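Side-chain contact in cystalysin (Treponema denticola, PDB 1C7N), which belongs to the class I and II aminotransferase family of pyridoxal-phosphate proteins and carries pyridoxal-5'-phosphate in its ligand pocket: residues I330-L335 with I352-G357. Residues are numbered along the deposited sequence; the frame is centred on the assembly and turned at random.
Sequences IDFRAL and IFFDEG
Phe354, in segment 352-357, reaches toward segment 330-335, and its ring meets Phe332 and Ile330 together. From CB the side chain runs beside its backbone N, with CG anti to the carbonyl carbon (chi1 -63°). One face of the ring carries Ile352 CG1 of its own segment, 3.7 Å above the plane and offset toward the rim. Farther out, CE2 lies 4.2 Å from CZ of Phe332, and the two side chains cross at about a right angle. At the tip, Phe354 CZ meets the end of Ile330, whose CD1 stands 4.4 Å away. Glu368 and Ile370 of the central strand 367-371, which lies between the outer strands 327-331 and 355-356 of a small antiparallel sheet, also touch Phe354. Met342 and Met346 of helix 339-350, which links the two segments, pack on Phe332. Beyond the apolar patch, Asp331 OD1 accepts a hydrogen bond from the backbone N of Arg333 (2.9 Å) in an Asx turn, and another from Arg333 NE on the opposite face of the carboxylate; NH2 completes the side-on salt bridge at OD2. No hydrogen bond joins the segments: carbon alone meets carbon, at loose van der Waals distances, so the buried contact rests on dispersion and the exclusion of water, with no directional bond between the segments to fix its geometry.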
loop_
_atom_site.group_PDB
_atom_site.type_symbol
_atom_site.label_atom_id
_atom_site.label_comp_id
_atom_site.label_asym_id
_atom_site.label_seq_id
_atom_site.Cartn_x
_atom_site.Cartn_y
_atom_site.Cartn_z
ATOM N N ILE A 330 -16.949 -17.182 21.742
ATOM C CA ILE A 330 -17.260 -18.344 22.567
ATOM C C ILE A 330 -16.747 -18.197 23.993
ATOM O O ILE A 330 -15.561 -17.970 24.222
ATOM C CB ILE A 330 -16.660 -19.625 21.959
ATOM C CG1 ILE A 330 -17.069 -19.742 20.488
ATOM C CG2 ILE A 330 -17.170 -20.846 22.719
ATOM C CD1 ILE A 330 -16.359 -20.834 19.743
ATOM N N ASP A 331 -17.656 -18.358 24.948
ATOM C CA ASP A 331 -17.343 -18.237 26.367
ATOM C C ASP A 331 -16.915 -19.571 26.983
ATOM O O ASP A 331 -17.750 -20.430 27.264
ATOM C CB ASP A 331 -18.574 -17.683 27.088
ATOM C CG ASP A 331 -18.371 -17.535 28.581
ATOM O OD1 ASP A 331 -17.254 -17.794 29.076
ATOM O OD2 ASP A 331 -19.345 -17.149 29.257
ATOM N N PHE A 332 -15.610 -19.735 27.193
ATOM C CA PHE A 332 -15.063 -20.961 27.778
ATOM C C PHE A 332 -14.761 -20.817 29.270
ATOM O O PHE A 332 -14.161 -21.705 29.869
ATOM C CB PHE A 332 -13.754 -21.366 27.085
ATOM C CG PHE A 332 -13.936 -22.082 25.772
ATOM C CD1 PHE A 332 -14.141 -21.371 24.595
ATOM C CD2 PHE A 332 -13.852 -23.476 25.709
ATOM C CE1 PHE A 332 -14.255 -22.039 23.370
ATOM C CE2 PHE A 332 -13.965 -24.151 24.491
ATOM C CZ PHE A 332 -14.166 -23.430 23.319
ATOM N N ARG A 333 -15.166 -19.704 29.862
ATOM C CA ARG A 333 -14.889 -19.451 31.272
ATOM C C ARG A 333 -15.243 -20.586 32.237
ATOM O O ARG A 333 -14.593 -20.744 33.272
ATOM C CB ARG A 333 -15.578 -18.155 31.717
ATOM C CG ARG A 333 -14.861 -16.897 31.250
ATOM C CD ARG A 333 -15.597 -15.637 31.662
ATOM N NE ARG A 333 -16.894 -15.535 31.002
ATOM C CZ ARG A 333 -17.757 -14.547 31.208
ATOM N NH1 ARG A 333 -17.464 -13.575 32.061
ATOM N NH2 ARG A 333 -18.906 -14.523 30.553
ATOM N N ALA A 334 -16.252 -21.384 31.901
ATOM C CA ALA A 334 -16.661 -22.483 32.778
ATOM C C ALA A 334 -15.620 -23.598 32.859
ATOM O O ALA A 334 -15.719 -24.488 33.707
ATOM C CB ALA A 334 -18.000 -23.053 32.321
ATOM N N LEU A 335 -14.630 -23.559 31.973
ATOM C CA LEU A 335 -13.577 -24.566 31.986
ATOM C C LEU A 335 -12.617 -24.298 33.138
ATOM O O LEU A 335 -11.828 -25.164 33.511
ATOM C CB LEU A 335 -12.791 -24.557 30.670
ATOM C CG LEU A 335 -13.421 -25.227 29.448
ATOM C CD1 LEU A 335 -12.440 -25.189 28.294
ATOM C CD2 LEU A 335 -13.777 -26.664 29.778
ATOM N N ILE A 352 -7.043 -26.666 17.420
ATOM C CA ILE A 352 -8.057 -25.755 16.925
ATOM C C ILE A 352 -7.426 -24.388 17.170
ATOM O O ILE A 352 -7.055 -24.047 18.300
ATOM C CB ILE A 352 -9.396 -25.945 17.688
ATOM C CG1 ILE A 352 -10.517 -25.206 16.955
ATOM C CG2 ILE A 352 -9.268 -25.463 19.129
ATOM C CD1 ILE A 352 -11.910 -25.646 17.376
ATOM N N PHE A 353 -7.259 -23.621 16.102
ATOM C CA PHE A 353 -6.616 -22.323 16.220
ATOM C C PHE A 353 -7.563 -21.145 16.153
ATOM O O PHE A 353 -7.936 -20.686 15.077
ATOM C CB PHE A 353 -5.526 -22.202 15.155
ATOM C CG PHE A 353 -4.477 -23.263 15.267
ATOM C CD1 PHE A 353 -4.742 -24.564 14.855
ATOM C CD2 PHE A 353 -3.244 -22.979 15.847
ATOM C CE1 PHE A 353 -3.794 -25.573 15.022
ATOM C CE2 PHE A 353 -2.296 -23.973 16.019
ATOM C CZ PHE A 353 -2.566 -25.273 15.608
ATOM N N PHE A 354 -7.959 -20.675 17.328
ATOM C CA PHE A 354 -8.863 -19.541 17.447
ATOM C C PHE A 354 -8.006 -18.298 17.570
ATOM O O PHE A 354 -6.779 -18.349 17.488
ATOM C CB PHE A 354 -9.691 -19.624 18.739
ATOM C CG PHE A 354 -10.620 -20.810 18.825
ATOM C CD1 PHE A 354 -11.537 -21.078 17.816
ATOM C CD2 PHE A 354 -10.640 -21.598 19.978
ATOM C CE1 PHE A 354 -12.470 -22.108 17.951
ATOM C CE2 PHE A 354 -11.571 -22.631 20.125
ATOM C CZ PHE A 354 -12.488 -22.885 19.112
ATOM N N ASP A 355 -8.669 -17.167 17.740
ATOM C CA ASP A 355 -7.957 -15.941 18.007
ATOM C C ASP A 355 -8.283 -15.879 19.494
ATOM O O ASP A 355 -9.411 -15.566 19.880
ATOM C CB ASP A 355 -8.548 -14.774 17.226
ATOM C CG ASP A 355 -7.575 -14.231 16.191
ATOM O OD1 ASP A 355 -6.868 -15.052 15.567
ATOM O OD2 ASP A 355 -7.514 -12.997 15.997
ATOM N N GLU A 356 -7.310 -16.248 20.324
ATOM C CA GLU A 356 -7.510 -16.286 21.769
ATOM C C GLU A 356 -8.129 -14.997 22.279
ATOM O O GLU A 356 -7.656 -13.902 21.979
ATOM C CB GLU A 356 -6.188 -16.584 22.484
ATOM C CG GLU A 356 -5.538 -17.898 22.038
ATOM C CD GLU A 356 -6.328 -19.137 22.441
ATOM O OE1 GLU A 356 -6.330 -20.118 21.671
ATOM O OE2 GLU A 356 -6.937 -19.146 23.528
ATOM N N GLY A 357 -9.197 -15.146 23.058
ATOM C CA GLY A 357 -9.914 -14.000 23.585
ATOM C C GLY A 357 -9.100 -12.913 24.249
ATOM O O GLY A 357 -9.375 -11.729 24.046
#